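Protein ACDH-11, isoform b (Caenorhabditis elegans, PDB 4Y9J) belongs to the acyl-CoA dehydrogenase family of flavoproteins and binds flavin-adenine dinucleotide and the ligand UCC in an assembly of four chains. Local coordinates at residues T23-P27 / G58-T62; W98-K102 / S138-V142; G202-Y206 / L217-K221; S249-L254 / R303-I308. All blocks are in the same frame, centred on the assembly; numbering follows the deposited sequence.

Interaction 1 (T23-P27 / G58-T62)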
loop_
_atom_site.group_PDB
_atom_site.type_symbol
_atom_site.label_atom_id
_atom_site.label_comp_id
_atom_site.label_asym_id
_atom_site.label_seq_id
_atom_site.Cartn_x
_atom_site.Cartn_y
_atom_site.Cartn_z
ATOM N N THR B 23 18.622 23.497 5.657
ATOM C CA THR B 23 19.805 22.909 5.040
ATOM C C THR B 23 20.641 22.164 6.087
ATOM O O THR B 23 20.912 22.722 7.146
ATOM C CB THR B 23 20.700 24.005 4.448
ATOM O OG1 THR B 23 19.964 24.754 3.490
ATOM C CG2 THR B 23 21.991 23.437 3.759
ATOM N N LEU B 24 21.068 20.942 5.746
ATOM C CA LEU B 24 21.972 20.157 6.560
ATOM C C LEU B 24 23.369 20.502 6.152
ATOM O O LEU B 24 23.852 20.270 4.963
ATOM C CB LEU B 24 21.742 18.658 6.399
ATOM C CG LEU B 24 22.692 17.775 7.187
ATOM C CD1 LEU B 24 22.472 18.028 8.654
ATOM C CD2 LEU B 24 22.553 16.296 6.835
ATOM N N HIS B 25 24.061 21.074 7.107
ATOM C CA HIS B 25 25.447 21.436 6.857
ATOM C C HIS B 25 26.365 20.309 7.325
ATOM O O HIS B 25 25.944 19.477 8.099
ATOM C CB HIS B 25 25.780 22.718 7.617
ATOM C CG HIS B 25 24.889 23.874 7.281
ATOM N ND1 HIS B 25 24.976 24.553 6.081
ATOM C CD2 HIS B 25 23.940 24.509 8.006
ATOM C CE1 HIS B 25 24.088 25.541 6.080
ATOM N NE2 HIS B 25 23.444 25.524 7.228
ATOM N N ASN B 26 27.620 20.297 6.841
ATOM C CA ASN B 26 28.634 19.311 7.273
ATOM C C ASN B 26 28.584 19.223 8.790
ATOM O O ASN B 26 28.890 20.233 9.447
ATOM C CB ASN B 26 30.025 19.779 6.822
ATOM C CG ASN B 26 31.143 18.802 7.226
ATOM O OD1 ASN B 26 31.230 18.393 8.373
ATOM N ND2 ASN B 26 31.981 18.457 6.292
ATOM N N PRO B 27 28.190 18.057 9.365
ATOM C CA PRO B 27 27.949 18.003 10.787
ATOM C C PRO B 27 29.205 18.030 11.671
ATOM O O PRO B 27 29.085 18.216 12.860
ATOM C CB PRO B 27 27.156 16.725 10.954
ATOM C CG PRO B 27 27.591 15.865 9.845
ATOM C CD PRO B 27 27.717 16.814 8.733
ATOM N N GLY B 58 31.872 14.009 7.168
ATOM C CA GLY B 58 30.805 14.975 7.182
ATOM C C GLY B 58 30.314 15.409 5.821
ATOM O O GLY B 58 29.112 15.624 5.670
ATOM N N ASP B 59 31.207 15.540 4.845
ATOM C CA ASP B 59 30.787 15.845 3.490
ATOM C C ASP B 59 30.142 14.637 2.822
ATOM O O ASP B 59 29.241 14.774 1.962
ATOM C CB ASP B 59 31.912 16.306 2.621
ATOM C CG ASP B 59 32.465 17.672 3.012
ATOM O OD1 ASP B 59 31.766 18.542 3.604
ATOM O OD2 ASP B 59 33.639 17.898 2.662
ATOM N N ARG B 60 30.575 13.458 3.224
ATOM C CA ARG B 60 29.910 12.257 2.750
ATOM C C ARG B 60 28.507 12.133 3.304
ATOM O O ARG B 60 27.602 11.603 2.632
ATOM C CB ARG B 60 30.706 11.037 3.080
ATOM C CG ARG B 60 30.257 9.829 2.286
ATOM C CD ARG B 60 31.024 8.538 2.561
ATOM N NE ARG B 60 30.708 7.567 1.505
ATOM C CZ ARG B 60 31.365 6.455 1.227
ATOM N NH1 ARG B 60 32.368 6.000 1.953
ATOM N NH2 ARG B 60 30.956 5.743 0.217
ATOM N N ILE B 61 28.299 12.580 4.544
ATOM C CA ILE B 61 26.987 12.580 5.149
ATOM C C ILE B 61 26.047 13.473 4.310
ATOM O O ILE B 61 24.936 13.052 3.994
ATOM C CB ILE B 61 26.992 13.079 6.612
ATOM C CG1 ILE B 61 27.847 12.234 7.570
ATOM C CG2 ILE B 61 25.607 13.255 7.171
ATOM C CD1 ILE B 61 27.391 10.857 7.766
ATOM N N THR B 62 26.461 14.698 3.994
ATOM C CA THR B 62 25.581 15.625 3.332
ATOM C C THR B 62 25.383 15.234 1.850
ATOM O O THR B 62 24.268 15.288 1.346
ATOM C CB THR B 62 26.060 17.087 3.400
ATOM O OG1 THR B 62 27.358 17.217 2.806
ATOM C CG2 THR B 62 26.030 17.613 4.875
#

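Interaction 2 (W98-K102 / S138-V142)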
loop_
_atom_site.group_PDB
_atom_site.type_symbol
_atom_site.label_atom_id
_atom_site.label_comp_id
_atom_site.label_asym_id
_atom_site.label_seq_id
_atom_site.Cartn_x
_atom_site.Cartn_y
_atom_site.Cartn_z
ATOM N N TRP B 98 19.668 0.338 2.382
ATOM C CA TRP B 98 19.998 -0.273 3.629
ATOM C C TRP B 98 21.368 -1.019 3.445
ATOM O O TRP B 98 22.294 -0.845 4.259
ATOM C CB TRP B 98 18.936 -1.263 4.053
ATOM C CG TRP B 98 19.219 -1.981 5.275
ATOM C CD1 TRP B 98 19.783 -3.239 5.371
ATOM C CD2 TRP B 98 19.001 -1.539 6.639
ATOM N NE1 TRP B 98 19.836 -3.614 6.689
ATOM C CE2 TRP B 98 19.443 -2.581 7.489
ATOM C CE3 TRP B 98 18.503 -0.355 7.231
ATOM C CZ2 TRP B 98 19.371 -2.486 8.891
ATOM C CZ3 TRP B 98 18.433 -0.284 8.651
ATOM C CH2 TRP B 98 18.874 -1.348 9.442
ATOM N N HIS B 99 21.452 -1.840 2.423
ATOM C CA HIS B 99 22.658 -2.558 2.135
ATOM C C HIS B 99 23.835 -1.606 1.898
ATOM O O HIS B 99 24.952 -1.884 2.342
ATOM C CB HIS B 99 22.495 -3.553 0.968
ATOM C CG HIS B 99 21.500 -4.636 1.249
ATOM N ND1 HIS B 99 21.647 -5.556 2.277
ATOM C CD2 HIS B 99 20.327 -4.941 0.638
ATOM C CE1 HIS B 99 20.594 -6.355 2.308
ATOM N NE2 HIS B 99 19.777 -5.996 1.326
ATOM N N LYS B 100 23.620 -0.551 1.129
ATOM C CA LYS B 100 24.646 0.426 0.818
ATOM C C LYS B 100 25.161 1.105 2.069
ATOM O O LYS B 100 26.399 1.238 2.243
ATOM C CB LYS B 100 24.156 1.452 -0.202
ATOM C CG LYS B 100 25.191 2.486 -0.597
ATOM C CD LYS B 100 26.413 1.909 -1.319
ATOM C CE LYS B 100 27.381 3.047 -1.676
ATOM N NZ LYS B 100 28.584 2.661 -2.419
ATOM N N LEU B 101 24.276 1.429 2.983
ATOM C CA LEU B 101 24.674 2.003 4.280
ATOM C C LEU B 101 25.599 1.069 5.081
ATOM O O LEU B 101 26.600 1.496 5.630
ATOM C CB LEU B 101 23.478 2.403 5.088
ATOM C CG LEU B 101 22.747 3.662 4.576
ATOM C CD1 LEU B 101 21.288 3.685 4.996
ATOM C CD2 LEU B 101 23.432 4.920 5.004
ATOM N N LYS B 102 25.257 -0.216 5.112
ATOM C CA LYS B 102 26.117 -1.196 5.788
ATOM C C LYS B 102 27.496 -1.269 5.167
ATOM O O LYS B 102 28.504 -1.411 5.840
ATOM C CB LYS B 102 25.464 -2.571 5.772
ATOM C CG LYS B 102 24.230 -2.625 6.671
ATOM C CD LYS B 102 23.431 -3.898 6.421
ATOM C CE LYS B 102 24.040 -5.175 6.897
ATOM N NZ LYS B 102 23.367 -6.419 6.390
ATOM N N SER B 138 21.818 10.363 10.304
ATOM C CA SER B 138 21.609 10.045 8.902
ATOM C C SER B 138 21.615 8.588 8.496
ATOM O O SER B 138 21.566 8.283 7.294
ATOM C CB SER B 138 22.719 10.704 8.113
ATOM O OG SER B 138 22.594 12.100 8.233
ATOM N N ALA B 139 21.661 7.675 9.466
ATOM C CA ALA B 139 22.016 6.312 9.226
ATOM C C ALA B 139 20.879 5.454 8.735
ATOM O O ALA B 139 21.087 4.322 8.403
ATOM C CB ALA B 139 22.546 5.699 10.536
ATOM N N GLY B 140 19.676 5.993 8.729
ATOM C CA GLY B 140 18.517 5.159 8.418
ATOM C C GLY B 140 18.422 3.967 9.351
ATOM O O GLY B 140 18.045 2.902 8.945
ATOM N N LEU B 141 18.825 4.160 10.602
ATOM C CA LEU B 141 18.895 3.141 11.605
ATOM C C LEU B 141 19.892 2.009 11.429
ATOM O O LEU B 141 19.878 1.008 12.162
ATOM C CB LEU B 141 17.462 2.604 11.937
ATOM C CG LEU B 141 16.887 3.101 13.225
ATOM C CD1 LEU B 141 17.703 2.592 14.422
ATOM C CD2 LEU B 141 16.726 4.600 13.264
ATOM N N VAL B 142 20.793 2.154 10.473
ATOM C CA VAL B 142 21.970 1.297 10.402
ATOM C C VAL B 142 22.849 1.429 11.657
ATOM O O VAL B 142 23.568 0.477 11.983
ATOM C CB VAL B 142 22.688 1.441 9.037
ATOM C CG1 VAL B 142 24.007 0.625 9.033
ATOM C CG2 VAL B 142 21.766 0.870 7.964
#

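Interaction 3 (G202-Y206 / L217-K221)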
loop_
_atom_site.group_PDB
_atom_site.type_symbol
_atom_site.label_atom_id
_atom_site.label_comp_id
_atom_site.label_asym_id
_atom_site.label_seq_id
_atom_site.Cartn_x
_atom_site.Cartn_y
_atom_site.Cartn_z
ATOM N N GLY B 202 11.935 -13.932 32.271
ATOM C CA GLY B 202 11.291 -13.912 30.940
ATOM C C GLY B 202 11.741 -14.976 29.954
ATOM O O GLY B 202 10.959 -15.361 29.057
ATOM N N CYS B 203 13.005 -15.363 30.014
ATOM C CA CYS B 203 13.545 -16.201 28.956
ATOM C C CYS B 203 13.043 -17.626 29.084
ATOM O O CYS B 203 13.274 -18.285 30.091
ATOM C CB CYS B 203 15.075 -16.167 28.969
ATOM S SG CYS B 203 15.833 -17.241 27.678
ATOM N N ASP B 204 12.402 -18.113 28.018
ATOM C CA ASP B 204 11.922 -19.500 27.919
ATOM C C ASP B 204 12.439 -20.138 26.595
ATOM O O ASP B 204 11.671 -20.877 25.905
ATOM C CB ASP B 204 10.391 -19.483 27.907
ATOM C CG ASP B 204 9.800 -20.774 28.371
ATOM O OD1 ASP B 204 10.241 -21.303 29.441
ATOM O OD2 ASP B 204 8.883 -21.280 27.726
ATOM N N THR B 205 13.729 -19.911 26.285
ATOM C CA THR B 205 14.416 -20.648 25.221
ATOM C C THR B 205 15.315 -21.688 25.798
ATOM O O THR B 205 15.994 -21.411 26.805
ATOM C CB THR B 205 15.173 -19.663 24.344
ATOM O OG1 THR B 205 14.212 -18.784 23.773
ATOM C CG2 THR B 205 15.951 -20.347 23.253
ATOM N N TYR B 206 15.307 -22.899 25.185
ATOM C CA TYR B 206 15.968 -24.075 25.697
ATOM C C TYR B 206 16.981 -24.538 24.676
ATOM O O TYR B 206 16.776 -24.363 23.451
ATOM C CB TYR B 206 14.955 -25.198 26.033
ATOM C CG TYR B 206 14.061 -24.730 27.134
ATOM C CD1 TYR B 206 12.963 -23.942 26.854
ATOM C CD2 TYR B 206 14.376 -24.974 28.461
ATOM C CE1 TYR B 206 12.172 -23.419 27.859
ATOM C CE2 TYR B 206 13.617 -24.459 29.480
ATOM C CZ TYR B 206 12.515 -23.665 29.184
ATOM O OH TYR B 206 11.707 -23.182 30.171
ATOM N N LEU B 217 18.678 -24.874 19.548
ATOM C CA LEU B 217 17.837 -23.964 20.313
ATOM C C LEU B 217 16.359 -24.052 19.910
ATOM O O LEU B 217 16.018 -24.088 18.716
ATOM C CB LEU B 217 18.296 -22.494 20.180
ATOM C CG LEU B 217 19.747 -22.190 20.506
ATOM C CD1 LEU B 217 20.073 -20.714 20.402
ATOM C CD2 LEU B 217 20.173 -22.782 21.877
ATOM N N HIS B 218 15.517 -23.942 20.944
ATOM C CA HIS B 218 14.061 -24.005 20.835
ATOM C C HIS B 218 13.468 -22.903 21.693
ATOM O O HIS B 218 13.601 -22.928 22.945
ATOM C CB HIS B 218 13.554 -25.397 21.268
ATOM C CG HIS B 218 13.934 -26.492 20.321
ATOM N ND1 HIS B 218 15.111 -27.215 20.441
ATOM C CD2 HIS B 218 13.290 -27.005 19.258
ATOM C CE1 HIS B 218 15.194 -28.086 19.464
ATOM N NE2 HIS B 218 14.102 -27.983 18.733
ATOM N N GLY B 219 12.864 -21.944 21.059
ATOM C CA GLY B 219 12.322 -20.768 21.766
ATOM C C GLY B 219 11.673 -19.784 20.857
ATOM O O GLY B 219 11.636 -20.002 19.596
ATOM N N TYR B 220 11.185 -18.681 21.443
ATOM C CA TYR B 220 10.538 -17.649 20.702
ATOM C C TYR B 220 11.188 -16.303 21.029
ATOM O O TYR B 220 11.143 -15.896 22.202
ATOM C CB TYR B 220 9.045 -17.608 21.021
ATOM C CG TYR B 220 8.225 -16.802 20.022
ATOM C CD1 TYR B 220 8.180 -15.412 20.015
ATOM C CD2 TYR B 220 7.420 -17.462 19.137
ATOM C CE1 TYR B 220 7.387 -14.723 19.103
ATOM C CE2 TYR B 220 6.685 -16.788 18.188
ATOM C CZ TYR B 220 6.626 -15.439 18.180
ATOM O OH TYR B 220 5.868 -14.836 17.197
ATOM N N LYS B 221 11.829 -15.650 20.066
ATOM C CA LYS B 221 12.468 -14.365 20.311
ATOM C C LYS B 221 11.484 -13.277 19.881
ATOM O O LYS B 221 11.064 -13.191 18.735
ATOM C CB LYS B 221 13.783 -14.299 19.577
ATOM C CG LYS B 221 14.740 -15.359 20.047
ATOM C CD LYS B 221 15.102 -15.196 21.551
ATOM C CE LYS B 221 15.962 -16.329 22.046
ATOM N NZ LYS B 221 16.487 -16.011 23.403
HETATM O O HOH W 1 10.653 -18.686 24.268
#

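Interaction 4 (S249-L254 / R303-I308). With UCC (S-{(3S,5R,9R)-1-[(2R,3S,4R,5R)-5-(6-amino-9H-purin-9-yl)-4-hydroxy-3-(phosphonooxy)tetrahydrofuran-2-yl]-3,5,9-trihydroxy-8,8-dimethyl-3,5-dioxido-10,14-dioxo-2,4,6-trioxa-11,15-diaza-3lambda~5~,5lambda~5~-diphosphaheptadecan-17-yl} undecanethioate), chain F.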
loop_
_atom_site.group_PDB
_atom_site.type_symbol
_atom_site.label_atom_id
_atom_site.label_comp_id
_atom_site.label_asym_id
_atom_site.label_seq_id
_atom_site.Cartn_x
_atom_site.Cartn_y
_atom_site.Cartn_z
ATOM N N SER B 249 18.169 -16.485 36.688
ATOM C CA SER B 249 19.378 -16.005 35.998
ATOM C C SER B 249 20.385 -17.113 35.863
ATOM O O SER B 249 21.043 -17.249 34.854
ATOM C CB SER B 249 20.038 -14.845 36.749
ATOM O OG SER B 249 21.032 -14.242 35.963
ATOM N N ARG B 250 20.504 -17.892 36.914
ATOM C CA ARG B 250 21.495 -18.966 36.959
ATOM C C ARG B 250 21.270 -20.096 35.945
ATOM O O ARG B 250 22.190 -20.880 35.665
ATOM C CB ARG B 250 21.513 -19.552 38.383
ATOM C CG ARG B 250 22.811 -20.224 38.759
ATOM C CD ARG B 250 24.033 -19.281 38.700
ATOM N NE ARG B 250 25.312 -19.856 39.208
ATOM C CZ ARG B 250 26.301 -20.399 38.465
ATOM N NH1 ARG B 250 26.214 -20.504 37.142
ATOM N NH2 ARG B 250 27.399 -20.863 39.055
ATOM N N GLY B 251 20.055 -20.209 35.402
ATOM C CA GLY B 251 19.832 -21.185 34.304
ATOM C C GLY B 251 20.183 -20.732 32.892
ATOM O O GLY B 251 20.080 -21.514 31.955
ATOM N N LEU B 252 20.563 -19.470 32.716
ATOM C CA LEU B 252 20.858 -18.938 31.402
ATOM C C LEU B 252 22.316 -19.045 31.015
ATOM O O LEU B 252 23.204 -18.781 31.837
ATOM C CB LEU B 252 20.382 -17.494 31.343
ATOM C CG LEU B 252 18.876 -17.321 31.463
ATOM C CD1 LEU B 252 18.578 -15.839 31.593
ATOM C CD2 LEU B 252 18.146 -17.879 30.226
ATOM N N SER B 253 22.558 -19.503 29.786
ATOM C CA SER B 253 23.864 -19.492 29.173
ATOM C C SER B 253 23.841 -18.689 27.869
ATOM O O SER B 253 22.776 -18.458 27.257
ATOM C CB SER B 253 24.324 -20.928 28.955
ATOM O OG SER B 253 24.335 -21.717 30.179
ATOM N N LEU B 254 25.021 -18.260 27.443
ATOM C CA LEU B 254 25.176 -17.448 26.236
ATOM C C LEU B 254 25.561 -18.313 25.045
ATOM O O LEU B 254 26.324 -19.245 25.199
ATOM C CB LEU B 254 26.278 -16.406 26.467
ATOM C CG LEU B 254 26.530 -15.409 25.338
ATOM C CD1 LEU B 254 25.315 -14.551 25.057
ATOM C CD2 LEU B 254 27.731 -14.551 25.683
ATOM N N ARG B 303 26.191 -18.511 33.410
ATOM C CA ARG B 303 26.610 -17.095 33.485
ATOM C C ARG B 303 26.402 -16.325 32.176
ATOM O O ARG B 303 27.249 -15.533 31.757
ATOM C CB ARG B 303 28.078 -16.989 33.875
ATOM C CG ARG B 303 28.513 -17.921 35.031
ATOM C CD ARG B 303 28.477 -17.186 36.326
ATOM N NE ARG B 303 29.341 -16.017 36.222
ATOM C CZ ARG B 303 29.097 -14.854 36.819
ATOM N NH1 ARG B 303 28.023 -14.684 37.585
ATOM N NH2 ARG B 303 29.916 -13.837 36.628
ATOM N N GLY B 304 25.265 -16.567 31.536
ATOM C CA GLY B 304 24.944 -15.913 30.277
ATOM C C GLY B 304 24.733 -14.453 30.446
ATOM O O GLY B 304 25.168 -13.669 29.581
ATOM N N VAL B 305 24.031 -14.061 31.507
ATOM C CA VAL B 305 23.764 -12.651 31.675
ATOM C C VAL B 305 25.110 -11.922 31.874
ATOM O O VAL B 305 25.389 -10.897 31.222
ATOM C CB VAL B 305 22.744 -12.358 32.768
ATOM C CG1 VAL B 305 22.496 -10.841 32.882
ATOM C CG2 VAL B 305 21.377 -12.963 32.406
ATOM N N ALA B 306 25.932 -12.447 32.758
ATOM C CA ALA B 306 27.246 -11.835 32.958
ATOM C C ALA B 306 28.059 -11.811 31.643
ATOM O O ALA B 306 28.612 -10.791 31.297
ATOM C CB ALA B 306 28.021 -12.517 34.083
ATOM N N GLY B 307 28.093 -12.913 30.908
ATOM C CA GLY B 307 28.716 -12.956 29.593
ATOM C C GLY B 307 28.242 -11.904 28.605
ATOM O O GLY B 307 29.056 -11.357 27.856
ATOM N N ILE B 308 26.930 -11.659 28.552
ATOM C CA ILE B 308 26.383 -10.694 27.600
ATOM C C ILE B 308 26.546 -9.256 28.061
ATOM O O ILE B 308 26.144 -8.331 27.344
ATOM C CB ILE B 308 24.917 -11.092 27.234
ATOM C CG1 ILE B 308 24.487 -10.688 25.807
ATOM C CG2 ILE B 308 23.858 -10.524 28.155
ATOM C CD1 ILE B 308 25.559 -10.952 24.773
HETATM O OA1 UCC F . 16.970 -3.788 23.091
HETATM C CA1 UCC F . 17.835 -4.502 22.452
HETATM C CA2 UCC F . 18.409 -4.280 21.047
HETATM C CA3 UCC F . 18.263 -2.944 20.388
HETATM C CA4 UCC F . 19.569 -2.519 19.636
HETATM C CA5 UCC F . 20.205 -1.324 20.357
HETATM C CA6 UCC F . 20.692 -0.299 19.392
HETATM C CA7 UCC F . 21.324 0.888 20.101
HETATM C CA8 UCC F . 21.839 1.568 18.896
HETATM C CA9 UCC F . 21.650 2.974 18.709
HETATM C C10 UCC F . 20.786 3.318 17.581
HETATM C C11 UCC F . 19.633 4.018 18.285
HETATM S S UCC F . 18.527 -5.920 23.009
HETATM C CP1 UCC F . 17.833 -6.303 24.662
HETATM C CP2 UCC F . 18.114 -5.284 25.724
HETATM N NP1 UCC F . 17.787 -5.775 27.079
HETATM C CP3 UCC F . 18.263 -5.081 28.114
HETATM O OP1 UCC F . 18.847 -4.001 28.016
HETATM C CP4 UCC F . 18.123 -5.717 29.481
HETATM C CP5 UCC F . 17.472 -4.711 30.442
HETATM N NP2 UCC F . 17.574 -5.369 31.738
HETATM C CP6 UCC F . 18.653 -5.334 32.519
HETATM O OP2 UCC F . 19.639 -4.651 32.277
HETATM C CP8 UCC F . 18.522 -6.116 33.810
HETATM O OP3 UCC F . 19.039 -5.299 34.905
HETATM C CPB UCC F . 19.356 -7.371 33.926
HETATM C CP7 UCC F . 20.817 -7.346 33.452
HETATM C CP9 UCC F . 18.871 -8.151 32.628
HETATM C CPA UCC F . 18.793 -8.421 34.909
HETATM O O7 UCC F . 19.634 -9.602 34.890
HETATM P P2 UCC F . 19.620 -10.625 36.147
HETATM O O21 UCC F . 20.530 -11.810 35.864
HETATM O O22 UCC F . 18.153 -10.748 36.582
HETATM O O6 UCC F . 20.273 -9.655 37.278
HETATM P P1 UCC F . 21.637 -9.835 38.082
HETATM O O11 UCC F . 21.673 -11.111 38.910
HETATM O O12 UCC F . 21.784 -8.509 38.767
HETATM O "O5'" UCC F . 22.708 -9.933 36.807
HETATM C "C5'" UCC F . 23.508 -11.127 36.622
HETATM C "C4'" UCC F . 25.009 -10.796 36.514
HETATM C "C3'" UCC F . 25.522 -10.116 37.781
HETATM O "O3'" UCC F . 26.865 -10.517 37.883
HETATM P P3 UCC F . 27.392 -11.407 39.077
HETATM O O33 UCC F . 28.831 -11.650 38.678
HETATM O O32 UCC F . 26.632 -12.706 38.945
HETATM O O31 UCC F . 27.129 -10.544 40.336
HETATM C "C2'" UCC F . 25.472 -8.619 37.507
HETATM O "O2'" UCC F . 26.497 -7.850 38.131
HETATM O "O4'" UCC F . 25.226 -9.858 35.439
HETATM C "C1'" UCC F . 25.762 -8.667 36.001
HETATM N N9 UCC F . 25.322 -7.495 35.229
HETATM C C4 UCC F . 26.184 -6.614 34.735
HETATM N N3 UCC F . 27.533 -6.507 34.680
HETATM C C8 UCC F . 24.044 -7.120 34.985
HETATM N N7 UCC F . 24.061 -5.982 34.268
HETATM C C5 UCC F . 25.348 -5.618 34.067
HETATM C C6 UCC F . 26.067 -4.538 33.338
HETATM N N6 UCC F . 25.347 -3.583 32.696
HETATM N N1 UCC F . 27.436 -4.513 33.410
HETATM C C2 UCC F . 28.127 -5.471 34.062
HETATM O O HOH W 2 23.007 -15.629 33.911
#

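Interaction 1 (T23-P27 / G58-T62)
Asn26 ND2 is gripped by helix 44-74 at two points: it donates to Asp59 OD1 at 2.7 Å and also to the backbone oxygen of Ser55, one turn earlier. Asp59 OD1 lies close to the plane of the amide, yet the amide nitrogen comes down on that oxygen from above the carboxylate, and the two flat groups stand 84° apart. CG of Asn26 is trans to its own backbone nitrogen (chi1 -180°), which stretches the side chain across the backbone of Gly58; with no side chain there, Asn26 OD1 can settle 3.6 Å from Gly58 CA. The same OD1 accepts the backbone N-H groups of Tyr28 and Lys29, closing an Asx turn, so both ends of the amide are used and its rotation is fixed. This is how the loop ahead of helix 34-41 lies against a long helix of the N-terminal domain. Beside the polar grip, the packing is apolar. Thr62 turns its methyl to the loop, CG2 sitting 3.4 Å from Leu24 O and 4.1 Å from Leu24 CG. Pro27 CG reaches Ile61 CG2 at 4.2 Å, and Pro27 CD rests 3.6 Å from Gly58 O, an oxygen that also takes the Thr62 N-H within the helix. His25 faces the other way, bonding Asp336 and meeting the ring of Phe591 of the second subunit.

Interaction 2 (W98-K102 / S138-V142)
Val142 presses one methyl onto the indole of Trp98: CG2 stands 3.6 Å from the centroid of the six-membered ring and 16° off its normal, a CH-pi contact. From the helix side the same methyl is met by Leu101 CB at 3.7 Å, so it is wedged between two residues lying on one face of helix 96-107. The rim of the indole is close-packed as well, with Gly140 O at its edge near the ring plane, 3.2 Å from Trp98 CZ3. This carbonyl belongs to a type I' beta turn running from Ala139 to Val142, in the loop that joins helices 121-135 and 143-158 of the N-terminal helical domain. Gly140 and Leu141 both have positive phi, and Val142 N closes the turn on Ala139 O at 3.0 Å; that oxygen also lies 3.5 Å from Leu101 CD1. Things are looser toward Lys102, which is partly exposed. Its CG merely brushes Val142 CG1 at 4.0 Å, crossing it at about a right angle, and the chain then bends at chi3 (71°) and leads away from the turn to a salt bridge with Asp228. Trp98 NE1 donates to the same Asp228 carboxylate, so the indole is held at its nitrogen while Val142 covers a face. Leu141 directs its end away from the helix, and its side chain comes to about 4 Å from the bound UCC.

Interaction 3 (G202-Y206 / L217-K221)
Tyr206 and His218 form an antiparallel hydrogen-bonded pair in which both backbone groups of each residue are used. Tyr206 N donates to His218 O at 2.8 Å, tilted 27° from the carbonyl plane; the return bond, from His218 N to Tyr206 O, is also 2.8 Å and approaches its carbonyl more directly. The two strands so joined, 206-209 and 214-225, make a beta hairpin of the middle domain. Two residues further along, at Asp204 and Tyr220, a water takes over: it accepts from Tyr220 N at 2.9 Å and gives a weak bond to Asp204 O. Thr205 packs against the bare backbone of Gly219, its OG1 only 3.4 Å from Gly219 CA. That hydroxyl is bonded to Glu192, which also forms a salt bridge with Lys221 NZ. The lysine crosses Thr205 at about a right angle, with Lys221 CE 3.5 Å from Thr205 OG1, and its ammonium has further acceptors in Thr234 OG1 and the backbone oxygens of Leu235 and Trp189. Tyr206 OH donates to Asp204 OD1 in a bond whose very short modelled length is doubtful, while Asp204 OD2 is taken by Arg5 and Tyr9 of the third subunit. Within the sheet, Leu217, Gly219 and Lys221 make backbone hydrogen bonds to strand 285-298, and Thr205, three residues beyond the end of helix 199-202, bonds through its backbone to Arg237 of strand 231-238.

Interaction 4 (S249-L254 / R303-I308)
Leu252 O receives the N-H of Gly304 at 3.0 Å, the donor standing 46° out of the carbonyl plane, and this bond ties a strand of the middle beta domain to the first turn of helix 304-338 in the C-terminal helical domain. The seam also forms part of the UCC pocket. The side chain of Arg303, at the N-cap position, runs from beside Arg250 to a UCC phosphate. Its CB points away from segment 249-254, but CG comes back to within 4.1 Å of Arg250 NH1, and CD lies over a face of that guanidinium. Bends at chi2 (-96°) and chi3 then swing the end of the chain to the ligand. Ala306 CB rests over one face of the Arg303 guanidinium, whose edge is turned to the UCC phosphate P3. NH1 donates to O32 of UCC at 2.8 Å and weakly to O33; NH2 donates to O33 at 3.2 Å. A second phosphate is met by Ser249, whose OG donates to UCC O21 in a bond modelled so short that its length is doubtful, and Val305 CG1 packs 3.7 Å from that same O21. A water fills in behind, giving a hydrogen bond to Ser249 O and accepting one from Val305 N at 3.0 Å, so the first turn of the helix is joined to the 3-10 turn as well. Gly304 brings the backbones close, its CA 3.9 Å from Ser253 CA. Deeper in, Leu254 and Ile308 cross at about a right angle, and their CD1 methyls meet at 3.6 Å.

Overall arrangement
The four contacts follow one another in series along the chain and fall into two pairs. Interactions 1 and 2 share the N-terminal helical domain, their centres 16 Å apart, and touch where Ile61 of helix 44-74 packs on Ser138. Interactions 3 and 4 both reach the mixed sheet of the middle domain; their centres are 13 Å apart, and Cys203 packs on Leu252. Between the pairs the gap is wide: about 17 Å separates the nearest atoms of interaction 2 from those of either 3 or 4, and the centres of 1 and 3 are 43 Å apart. Interaction 4 joins the sheet to the C-terminal helices beside UCC, whose acyl end lies near Leu141 of interaction 2.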